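Local coordinates for protein DNA helicase uvsW (Enterobacteria phage T4, PDB 1RIF) that couples ATP hydrolysis to unwinding of duplex DNA in the 3'-5' direction and drives branch migration of Holliday junctions in phage recombination and repair, at residues E19-F22 against H23-D27; V65-I68 against K69-C72; E89-R93 against K94-E98; D97-L100 against S101-E104. The protein carries 1 engineered substitution. All coordinates share one frame; numbering follows the deposited sequence.

Interaction 1 (E19-F22 against H23-D27); sequences ESTF and HELRD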
loop_
_atom_site.group_PDB
_atom_site.type_symbol
_atom_site.label_atom_id
_atom_site.label_comp_id
_atom_site.label_asym_id
_atom_site.label_seq_id
_atom_site.Cartn_x
_atom_site.Cartn_y
_atom_site.Cartn_z
ATOM N N GLU A 19 12.087 20.539 -19.243
ATOM C CA GLU A 19 10.660 20.728 -19.430
ATOM C C GLU A 19 10.215 19.792 -20.539
ATOM O O GLU A 19 9.061 19.382 -20.600
ATOM C CB GLU A 19 10.361 22.180 -19.810
ATOM C CG GLU A 19 8.875 22.545 -19.830
ATOM C CD GLU A 19 8.210 22.428 -18.459
ATOM O OE1 GLU A 19 7.050 22.885 -18.321
ATOM O OE2 GLU A 19 8.842 21.880 -17.523
ATOM N N SER A 20 11.153 19.447 -21.412
ATOM C CA SER A 20 10.867 18.558 -22.527
ATOM C C SER A 20 10.702 17.116 -22.062
ATOM O O SER A 20 9.767 16.423 -22.473
ATOM C CB SER A 20 12.002 18.622 -23.547
ATOM O OG SER A 20 13.212 18.162 -22.967
ATOM N N THR A 21 11.618 16.661 -21.213
ATOM C CA THR A 21 11.560 15.292 -20.728
ATOM C C THR A 21 10.378 15.148 -19.774
ATOM O O THR A 21 9.772 14.077 -19.674
ATOM C CB THR A 21 12.867 14.890 -20.005
ATOM O OG1 THR A 21 12.807 15.310 -18.639
ATOM C CG2 THR A 21 14.070 15.544 -20.672
ATOM N N PHE A 22 10.045 16.239 -19.089
ATOM C CA PHE A 22 8.928 16.238 -18.155
ATOM C C PHE A 22 7.623 15.894 -18.862
ATOM O O PHE A 22 6.814 15.113 -18.359
ATOM C CB PHE A 22 8.772 17.600 -17.489
ATOM C CG PHE A 22 7.536 17.709 -16.642
ATOM C CD1 PHE A 22 7.436 17.008 -15.441
ATOM C CD2 PHE A 22 6.456 18.476 -17.064
ATOM C CE1 PHE A 22 6.278 17.068 -14.675
ATOM C CE2 PHE A 22 5.291 18.544 -16.304
ATOM C CZ PHE A 22 5.200 17.839 -15.107
ATOM N N HIS A 23 7.415 16.481 -20.031
ATOM C CA HIS A 23 6.202 16.218 -20.783
ATOM C C HIS A 23 6.180 14.794 -21.308
ATOM O O HIS A 23 5.117 14.189 -21.432
ATOM C CB HIS A 23 6.070 17.241 -21.906
ATOM C CG HIS A 23 5.840 18.632 -21.402
ATOM N ND1 HIS A 23 6.196 19.756 -22.113
ATOM C CD2 HIS A 23 5.304 19.076 -20.241
ATOM C CE1 HIS A 23 5.889 20.833 -21.411
ATOM N NE2 HIS A 23 5.347 20.447 -20.272
ATOM N N GLU A 24 7.356 14.249 -21.600
ATOM C CA GLU A 24 7.438 12.878 -22.079
ATOM C C GLU A 24 7.074 11.969 -20.918
ATOM O O GLU A 24 6.318 11.013 -21.073
ATOM C CB GLU A 24 8.849 12.579 -22.555
ATOM C CG GLU A 24 9.307 13.513 -23.656
ATOM C CD GLU A 24 10.715 13.212 -24.113
ATOM O OE1 GLU A 24 11.628 13.218 -23.257
ATOM O OE2 GLU A 24 10.908 12.967 -25.327
ATOM N N LEU A 25 7.616 12.289 -19.746
ATOM C CA LEU A 25 7.349 11.525 -18.529
ATOM C C LEU A 25 5.885 11.624 -18.115
ATOM O O LEU A 25 5.303 10.666 -17.603
ATOM C CB LEU A 25 8.218 12.045 -17.386
ATOM C CG LEU A 25 9.672 11.578 -17.327
ATOM C CD1 LEU A 25 10.447 12.459 -16.361
ATOM C CD2 LEU A 25 9.719 10.124 -16.894
ATOM N N ARG A 26 5.305 12.799 -18.335
ATOM C CA ARG A 26 3.913 13.064 -17.985
ATOM C C ARG A 26 2.953 12.254 -18.842
ATOM O O ARG A 26 1.886 11.860 -18.378
ATOM C CB ARG A 26 3.624 14.564 -18.128
ATOM C CG ARG A 26 2.193 14.958 -17.841
ATOM C CD ARG A 26 2.015 16.465 -17.880
ATOM N NE ARG A 26 0.603 16.821 -17.778
ATOM C CZ ARG A 26 -0.262 16.791 -18.792
ATOM N NH1 ARG A 26 0.143 16.426 -20.003
ATOM N NH2 ARG A 26 -1.539 17.108 -18.588
ATOM N N ASP A 27 3.332 12.013 -20.095
ATOM C CA ASP A 27 2.505 11.225 -21.002
ATOM C C ASP A 27 2.747 9.750 -20.725
ATOM O O ASP A 27 1.828 8.930 -20.800
ATOM C CB ASP A 27 2.842 11.527 -22.469
ATOM C CG ASP A 27 2.435 12.932 -22.884
ATOM O OD1 ASP A 27 1.546 13.514 -22.218
ATOM O OD2 ASP A 27 2.990 13.450 -23.882
#
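Phe22 and His23, neighbours in the helix 19-28, carry most of this contact, with Thr21 third. The two rings come together obliquely, their planes 58° apart, and the closest approach is Phe22 CD2 to His23 CD2 at 3.4 Å. Phe22 has CG anti to its own backbone N (chi1 173°), which sends the ring off the helix to lie against Arg58; a large apolar ring suits this buried place. His23 leans back over the preceding turn instead, and one face of its imidazole sits on a carbonyl, with ND1 3.3 Å from Glu19 O. Glu19 is bent at chi2, which curls its carboxylate toward the same ring and leaves OE1 3.6 Å from His23 NE2, while OE2 forms a salt bridge with Arg58. Thr21 works through its backbone: its O accepts from Leu25 N at 2.8 Å, and its CA and CB lie beside the carboxylate of Glu24, whose OE1 bonds to the hydroxyl of Tyr77. Arg26 N to Phe22 O is equally short, whereas the preceding bonds, from His23 N and Glu24 N, are weak. In this first helix of the UvsW N-terminal domain, the nearby carboxylate and carbonyl oxygen might modestly favour a protonated imidazole, though Arg58 already offsets part of the Glu19 charge.

Interaction 2 (V65-I68 against K69-C72); sequences VGQI and KKFC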
loop_
_atom_site.group_PDB
_atom_site.type_symbol
_atom_site.label_atom_id
_atom_site.label_comp_id
_atom_site.label_asym_id
_atom_site.label_seq_id
_atom_site.Cartn_x
_atom_site.Cartn_y
_atom_site.Cartn_z
ATOM N N VAL A 65 8.560 4.141 -9.063
ATOM C CA VAL A 65 9.950 4.485 -9.325
ATOM C C VAL A 65 10.614 3.472 -10.257
ATOM O O VAL A 65 11.312 3.846 -11.199
ATOM C CB VAL A 65 10.757 4.559 -8.007
ATOM C CG1 VAL A 65 12.200 4.926 -8.294
ATOM C CG2 VAL A 65 10.143 5.588 -7.087
ATOM N N GLY A 66 10.385 2.189 -9.997
ATOM C CA GLY A 66 10.983 1.148 -10.810
ATOM C C GLY A 66 10.682 1.211 -12.295
ATOM O O GLY A 66 11.490 0.766 -13.115
ATOM N N GLN A 67 9.519 1.757 -12.637
ATOM C CA GLN A 67 9.081 1.883 -14.026
ATOM C C GLN A 67 9.823 2.969 -14.800
ATOM O O GLN A 67 9.819 2.963 -16.027
ATOM C CB GLN A 67 7.594 2.209 -14.063
ATOM C CG GLN A 67 6.739 1.247 -13.285
ATOM C CD GLN A 67 6.546 -0.057 -14.011
ATOM O OE1 GLN A 67 7.511 -0.764 -14.314
ATOM N NE2 GLN A 67 5.291 -0.386 -14.305
ATOM N N ILE A 68 10.442 3.905 -14.088
ATOM C CA ILE A 68 11.154 4.988 -14.747
ATOM C C ILE A 68 12.326 4.453 -15.564
ATOM O O ILE A 68 12.766 5.090 -16.522
ATOM C CB ILE A 68 11.665 6.032 -13.726
ATOM C CG1 ILE A 68 10.490 6.638 -12.961
ATOM C CG2 ILE A 68 12.390 7.162 -14.448
ATOM C CD1 ILE A 68 10.912 7.568 -11.842
ATOM N N LYS A 69 12.824 3.277 -15.195
ATOM C CA LYS A 69 13.938 2.678 -15.920
ATOM C C LYS A 69 13.492 2.287 -17.332
ATOM O O LYS A 69 14.284 2.324 -18.268
ATOM C CB LYS A 69 14.472 1.453 -15.169
ATOM C CG LYS A 69 15.745 0.874 -15.777
ATOM C CD LYS A 69 16.893 1.885 -15.758
ATOM C CE LYS A 69 18.006 1.502 -16.730
ATOM N NZ LYS A 69 18.477 0.105 -16.523
ATOM N N LYS A 70 12.220 1.915 -17.476
ATOM C CA LYS A 70 11.663 1.550 -18.780
ATOM C C LYS A 70 11.778 2.795 -19.650
ATOM O O LYS A 70 12.230 2.746 -20.795
ATOM C CB LYS A 70 10.180 1.201 -18.663
ATOM C CG LYS A 70 9.801 0.344 -17.466
ATOM C CD LYS A 70 10.023 -1.141 -17.720
ATOM C CE LYS A 70 9.445 -1.977 -16.575
ATOM N NZ LYS A 70 9.430 -3.440 -16.879
ATOM N N PHE A 71 11.350 3.915 -19.077
ATOM C CA PHE A 71 11.369 5.214 -19.736
ATOM C C PHE A 71 12.773 5.568 -20.218
ATOM O O PHE A 71 13.029 5.623 -21.418
ATOM C CB PHE A 71 10.877 6.286 -18.758
ATOM C CG PHE A 71 10.840 7.668 -19.338
ATOM C CD1 PHE A 71 9.785 8.070 -20.147
ATOM C CD2 PHE A 71 11.874 8.568 -19.087
ATOM C CE1 PHE A 71 9.761 9.348 -20.697
ATOM C CE2 PHE A 71 11.857 9.844 -19.632
ATOM C CZ PHE A 71 10.801 10.234 -20.438
ATOM N N CYS A 72 13.675 5.808 -19.272
ATOM C CA CYS A 72 15.054 6.170 -19.571
ATOM C C CYS A 72 15.725 5.273 -20.625
ATOM O O CYS A 72 16.581 5.741 -21.374
ATOM C CB CYS A 72 15.874 6.128 -18.292
ATOM S SG CYS A 72 16.061 4.429 -17.694
#
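The Phe71 ring, reached by the Ile68 carbonyl only obliquely, finds its aromatic partners beyond the two segments: it stacks with Phe75, and Phe28 meets it with the planes at about 60°. Its stem makes the local contact, CB lying 3.2 Å from Ile68 O. With CG anti to the backbone N (chi1 -179°), the ring is carried away from residues 65-68 toward helix 19-28, where Glu24 and Leu25 touch it; phenylalanine suits this buried seam between two helices. The other flat group is the Gln67 amide. Its OE1 lies 3.2 Å from Lys70 CE but 4.2 Å from Lys70 NZ, so the methylene next to the ammonium group sits closest to the amide. A bend at chi2 in each side chain brings the two across one another. A bound magnesium ion lies about 3 Å from the Gln67 side chain.

Residues 65-67 lead by a turn into helix 68-74, which packs in the UvsW N-terminal domain beside helix 19-28 and the sheet strand 12-16. In that turn Lys70 N bonds to Gln67 O at 3.0 Å, the donor standing well above the carbonyl plane. From the next carbonyl, Ile68 O accepts from Cys72 N at 3.0 Å in the straighter i to i+4 pattern. Ile68 turns its side chain to Ile15 of the strand and to Phe29, a place between helix and sheet that suits a bulky apolar group. A gold ion lies about 3 Å from the Cys72 side chain, consistent with the affinity of sulfur for soft metals.

Interaction 3 (E89-R93 against K94-E98); sequences EELSR and KDFDE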
loop_
_atom_site.group_PDB
_atom_site.type_symbol
_atom_site.label_atom_id
_atom_site.label_comp_id
_atom_site.label_asym_id
_atom_site.label_seq_id
_atom_site.Cartn_x
_atom_site.Cartn_y
_atom_site.Cartn_z
ATOM N N GLU A 89 14.622 -3.096 4.024
ATOM C CA GLU A 89 14.665 -3.398 5.454
ATOM C C GLU A 89 15.902 -4.230 5.729
ATOM O O GLU A 89 16.205 -5.166 4.987
ATOM C CB GLU A 89 13.440 -4.209 5.886
ATOM C CG GLU A 89 12.267 -3.372 6.321
ATOM C CD GLU A 89 12.531 -2.643 7.611
ATOM O OE1 GLU A 89 12.508 -3.271 8.687
ATOM O OE2 GLU A 89 12.775 -1.428 7.539
ATOM N N GLU A 90 16.628 -3.894 6.784
ATOM C CA GLU A 90 17.807 -4.673 7.110
ATOM C C GLU A 90 17.306 -5.836 7.935
ATOM O O GLU A 90 17.293 -5.801 9.165
ATOM C CB GLU A 90 18.821 -3.834 7.885
ATOM C CG GLU A 90 19.586 -2.862 7.004
ATOM C CD GLU A 90 20.646 -2.105 7.772
ATOM O OE1 GLU A 90 21.439 -1.371 7.137
ATOM O OE2 GLU A 90 20.679 -2.243 9.016
ATOM N N LEU A 91 16.863 -6.861 7.226
ATOM C CA LEU A 91 16.330 -8.054 7.849
ATOM C C LEU A 91 16.820 -9.220 7.008
ATOM O O LEU A 91 16.477 -9.332 5.835
ATOM C CB LEU A 91 14.794 -7.971 7.851
ATOM C CG LEU A 91 13.874 -8.889 8.675
ATOM C CD1 LEU A 91 13.640 -10.160 7.921
ATOM C CD2 LEU A 91 14.459 -9.153 10.056
ATOM N N SER A 92 17.659 -10.064 7.600
ATOM C CA SER A 92 18.175 -11.230 6.898
ATOM C C SER A 92 17.133 -12.323 7.029
ATOM O O SER A 92 16.339 -12.314 7.966
ATOM C CB SER A 92 19.487 -11.701 7.529
ATOM O OG SER A 92 19.286 -12.159 8.857
ATOM N N ARG A 93 17.121 -13.268 6.103
ATOM C CA ARG A 93 16.140 -14.333 6.198
ATOM C C ARG A 93 16.398 -15.103 7.489
ATOM O O ARG A 93 15.480 -15.667 8.085
ATOM C CB ARG A 93 16.227 -15.263 4.984
ATOM C CG ARG A 93 15.111 -16.304 4.931
ATOM C CD ARG A 93 13.728 -15.657 5.039
ATOM N NE ARG A 93 12.672 -16.637 5.294
ATOM C CZ ARG A 93 11.816 -17.084 4.380
ATOM N NH1 ARG A 93 11.871 -16.649 3.130
ATOM N NH2 ARG A 93 10.905 -17.977 4.718
ATOM N N LYS A 94 17.656 -15.101 7.920
ATOM C CA LYS A 94 18.060 -15.791 9.142
ATOM C C LYS A 94 17.414 -15.159 10.368
ATOM O O LYS A 94 16.870 -15.858 11.229
ATOM C CB LYS A 94 19.576 -15.738 9.306
ATOM C CG LYS A 94 20.107 -16.597 10.439
ATOM C CD LYS A 94 20.049 -18.080 10.068
ATOM C CE LYS A 94 20.610 -18.989 11.174
ATOM N NZ LYS A 94 22.069 -18.793 11.466
ATOM N N ASP A 95 17.476 -13.835 10.457
ATOM C CA ASP A 95 16.894 -13.162 11.605
ATOM C C ASP A 95 15.376 -13.134 11.520
ATOM O O ASP A 95 14.690 -13.066 12.547
ATOM C CB ASP A 95 17.464 -11.752 11.752
ATOM C CG ASP A 95 18.932 -11.763 12.162
ATOM O OD1 ASP A 95 19.297 -12.545 13.070
ATOM O OD2 ASP A 95 19.723 -10.991 11.584
ATOM N N PHE A 96 14.847 -13.201 10.303
ATOM C CA PHE A 96 13.404 -13.212 10.137
ATOM C C PHE A 96 12.892 -14.518 10.712
ATOM O O PHE A 96 11.934 -14.536 11.479
ATOM C CB PHE A 96 13.012 -13.137 8.661
ATOM C CG PHE A 96 11.535 -13.287 8.420
ATOM C CD1 PHE A 96 10.636 -12.358 8.925
ATOM C CD2 PHE A 96 11.044 -14.357 7.684
ATOM C CE1 PHE A 96 9.265 -12.490 8.701
ATOM C CE2 PHE A 96 9.677 -14.494 7.454
ATOM C CZ PHE A 96 8.787 -13.556 7.964
ATOM N N ASP A 97 13.534 -15.620 10.339
ATOM C CA ASP A 97 13.104 -16.916 10.834
ATOM C C ASP A 97 13.244 -16.987 12.344
ATOM O O ASP A 97 12.397 -17.580 13.015
ATOM C CB ASP A 97 13.879 -18.039 10.149
ATOM C CG ASP A 97 13.551 -18.151 8.669
ATOM O OD1 ASP A 97 12.369 -17.962 8.286
ATOM O OD2 ASP A 97 14.478 -18.443 7.886
ATOM N N GLU A 98 14.300 -16.373 12.877
ATOM C CA GLU A 98 14.515 -16.328 14.324
ATOM C C GLU A 98 13.332 -15.595 14.965
ATOM O O GLU A 98 12.768 -16.048 15.964
ATOM C CB GLU A 98 15.805 -15.577 14.644
ATOM C CG GLU A 98 16.906 -16.437 15.238
ATOM C CD GLU A 98 18.302 -15.905 14.893
ATOM O OE1 GLU A 98 18.604 -14.733 15.230
ATOM O OE2 GLU A 98 19.095 -16.663 14.278
HETATM O O HOH W 1 18.437 -8.952 10.215
#
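Ser92 and Asp95 meet through the serine hydroxyl: Asp95 N donates to Ser92 OG at 2.9 Å, and the same hydroxyl gives a weak bond to Asp95 OD2 at 3.0 Å. Ser92 chi1 of 65° sets OG between the backbone N and the carbonyl carbon, facing the first turn. Serine fits because its short side chain can reach an amide of that turn. A water accepts from Ser92 N and donates to Asp95 OD2.

The next residue, Arg93, reaches one turn ahead to Asp97: NE meets OD1 at 3.3 Å in a nearly straight salt bridge (176°). The oxygen lies in the guanidinium plane and is met on its syn side, the donor tilted 32° from the carboxylate plane. Phe96 runs beside the arginine, its ring almost perpendicular to the guanidinium, CE2 over one face of that group and NE at the ring's edge.

Farther out, helix 116-128 of the RecA-like ATP-binding part holds these groups: Asp120 forms a salt bridge with Arg93 NH1, and Phe123 meets the Phe96 ring. Ser92 is thus the N-cap of helix 93-101, in a capping-box-like arrangement whose return half is water-bridged.

Interaction 4 (D97-L100 against S101-E104); sequences DEWL and SKLE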
loop_
_atom_site.group_PDB
_atom_site.type_symbol
_atom_site.label_atom_id
_atom_site.label_comp_id
_atom_site.label_asym_id
_atom_site.label_seq_id
_atom_site.Cartn_x
_atom_site.Cartn_y
_atom_site.Cartn_z
ATOM N N ASP A 97 13.534 -15.620 10.339
ATOM C CA ASP A 97 13.104 -16.916 10.834
ATOM C C ASP A 97 13.244 -16.987 12.344
ATOM O O ASP A 97 12.397 -17.580 13.015
ATOM C CB ASP A 97 13.879 -18.039 10.149
ATOM C CG ASP A 97 13.551 -18.151 8.669
ATOM O OD1 ASP A 97 12.369 -17.962 8.286
ATOM O OD2 ASP A 97 14.478 -18.443 7.886
ATOM N N GLU A 98 14.300 -16.373 12.877
ATOM C CA GLU A 98 14.515 -16.328 14.324
ATOM C C GLU A 98 13.332 -15.595 14.965
ATOM O O GLU A 98 12.768 -16.048 15.964
ATOM C CB GLU A 98 15.805 -15.577 14.644
ATOM C CG GLU A 98 16.906 -16.437 15.238
ATOM C CD GLU A 98 18.302 -15.905 14.893
ATOM O OE1 GLU A 98 18.604 -14.733 15.230
ATOM O OE2 GLU A 98 19.095 -16.663 14.278
ATOM N N TRP A 99 12.964 -14.458 14.379
ATOM C CA TRP A 99 11.844 -13.668 14.871
ATOM C C TRP A 99 10.554 -14.490 14.849
ATOM O O TRP A 99 9.783 -14.474 15.809
ATOM C CB TRP A 99 11.672 -12.419 14.012
ATOM C CG TRP A 99 10.465 -11.596 14.359
ATOM C CD1 TRP A 99 10.303 -10.787 15.444
ATOM C CD2 TRP A 99 9.246 -11.513 13.609
ATOM N NE1 TRP A 99 9.056 -10.199 15.419
ATOM C CE2 TRP A 99 8.387 -10.629 14.304
ATOM C CE3 TRP A 99 8.793 -12.102 12.415
ATOM C CZ2 TRP A 99 7.100 -10.318 13.844
ATOM C CZ3 TRP A 99 7.512 -11.792 11.961
ATOM C CH2 TRP A 99 6.682 -10.908 12.675
ATOM N N LEU A 100 10.327 -15.212 13.755
ATOM C CA LEU A 100 9.130 -16.037 13.619
ATOM C C LEU A 100 9.042 -17.158 14.649
ATOM O O LEU A 100 7.953 -17.522 15.087
ATOM C CB LEU A 100 9.066 -16.669 12.228
ATOM C CG LEU A 100 8.556 -15.860 11.033
ATOM C CD1 LEU A 100 8.668 -16.723 9.784
ATOM C CD2 LEU A 100 7.104 -15.415 11.270
ATOM N N SER A 101 10.186 -17.714 15.027
ATOM C CA SER A 101 10.195 -18.816 15.976
ATOM C C SER A 101 9.893 -18.405 17.410
ATOM O O SER A 101 9.651 -19.262 18.248
ATOM C CB SER A 101 11.531 -19.563 15.915
ATOM O OG SER A 101 12.601 -18.722 16.305
ATOM N N LYS A 102 9.894 -17.108 17.700
ATOM C CA LYS A 102 9.597 -16.649 19.057
ATOM C C LYS A 102 8.106 -16.359 19.229
ATOM O O LYS A 102 7.622 -16.132 20.339
ATOM C CB LYS A 102 10.421 -15.398 19.395
ATOM C CG LYS A 102 9.967 -14.104 18.734
ATOM C CD LYS A 102 9.073 -13.303 19.657
ATOM C CE LYS A 102 8.649 -11.978 19.031
ATOM N NZ LYS A 102 9.791 -11.050 18.851
ATOM N N LEU A 103 7.381 -16.384 18.121
ATOM C CA LEU A 103 5.950 -16.121 18.134
ATOM C C LEU A 103 5.161 -17.385 18.483
ATOM O O LEU A 103 5.521 -18.486 18.063
ATOM C CB LEU A 103 5.509 -15.620 16.755
ATOM C CG LEU A 103 6.235 -14.399 16.182
ATOM C CD1 LEU A 103 5.820 -14.193 14.736
ATOM C CD2 LEU A 103 5.909 -13.159 17.006
ATOM N N GLU A 104 4.089 -17.223 19.256
ATOM C CA GLU A 104 3.225 -18.341 19.619
ATOM C C GLU A 104 1.861 -18.038 19.008
ATOM O O GLU A 104 1.030 -17.369 19.618
ATOM C CB GLU A 104 3.110 -18.470 21.140
ATOM C CG GLU A 104 4.448 -18.459 21.865
ATOM C CD GLU A 104 4.371 -19.035 23.272
ATOM O OE1 GLU A 104 3.358 -18.791 23.971
ATOM O OE2 GLU A 104 5.334 -19.726 23.680
#
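Trp99 and Lys102 meet where helix 93-101 ends and the chain runs out toward strand 106-107, a helix C-terminus at which the backbone bonding shifts from i to i+4 toward i to i+3. Lys102 shows how a long, flexible side chain can follow such a turn. Its CB lies 3.8 Å from Trp99 O, and CG, placed between the backbone N and the carbonyl carbon (chi1 74°), comes in to 3.0 Å from that same oxygen. CD continues past the carbonyl, and CE reaches the five-membered part of the indole, close to NE1 and CD1. At the tip, NZ stands 3.5 Å from Trp99 CD1, approaching the ring obliquely. The ammonium group makes a salt bridge with Glu154 OE1, and the same oxygen accepts from Trp99 NE1, so helix 141-155 of the RecA-like ATP-binding part holds both side chains.

Leu103 covers the other part of the indole. Its CD1 sits over a face of the six-membered ring in a CH-pi contact, 12° from the normal, and also packs against Leu100; leucine can present one methyl to both neighbours. Among the backbone bonds, Ser101 N still donates to Asp97 O, whereas Lys102 N to Trp99 O and Leu103 N to Leu100 O span only three residues. Ser101 suits the exposed last turn because its hydroxyl folds back, OG donating to Glu98 O at 2.7 Å.

Overall arrangement
This chain is the N-terminal part of UvsW, holding its N-terminal domain and the ATP-binding helicase domain, and the four contacts form two pairs. Interactions 1 and 2, centres 13 Å apart, both lie in the N-terminal domain and touch directly: Leu25 CD2 packs 3.4 Å from Phe71 CD2, joining helix 19-28 to helix 68-74. A gold ion lies near both, about 3 Å from the Cys72 side chain and about 8 Å from that of Leu25. Interactions 3 and 4, centres 10 Å apart, are the start and end of helix 93-101 and share Asp97 and Glu98. Interactions 1 and 4 are 48 Å apart between centres. In interaction 3 the Phe96 side chain is about 12 Å from that of Leu135 in the predicted ATP site.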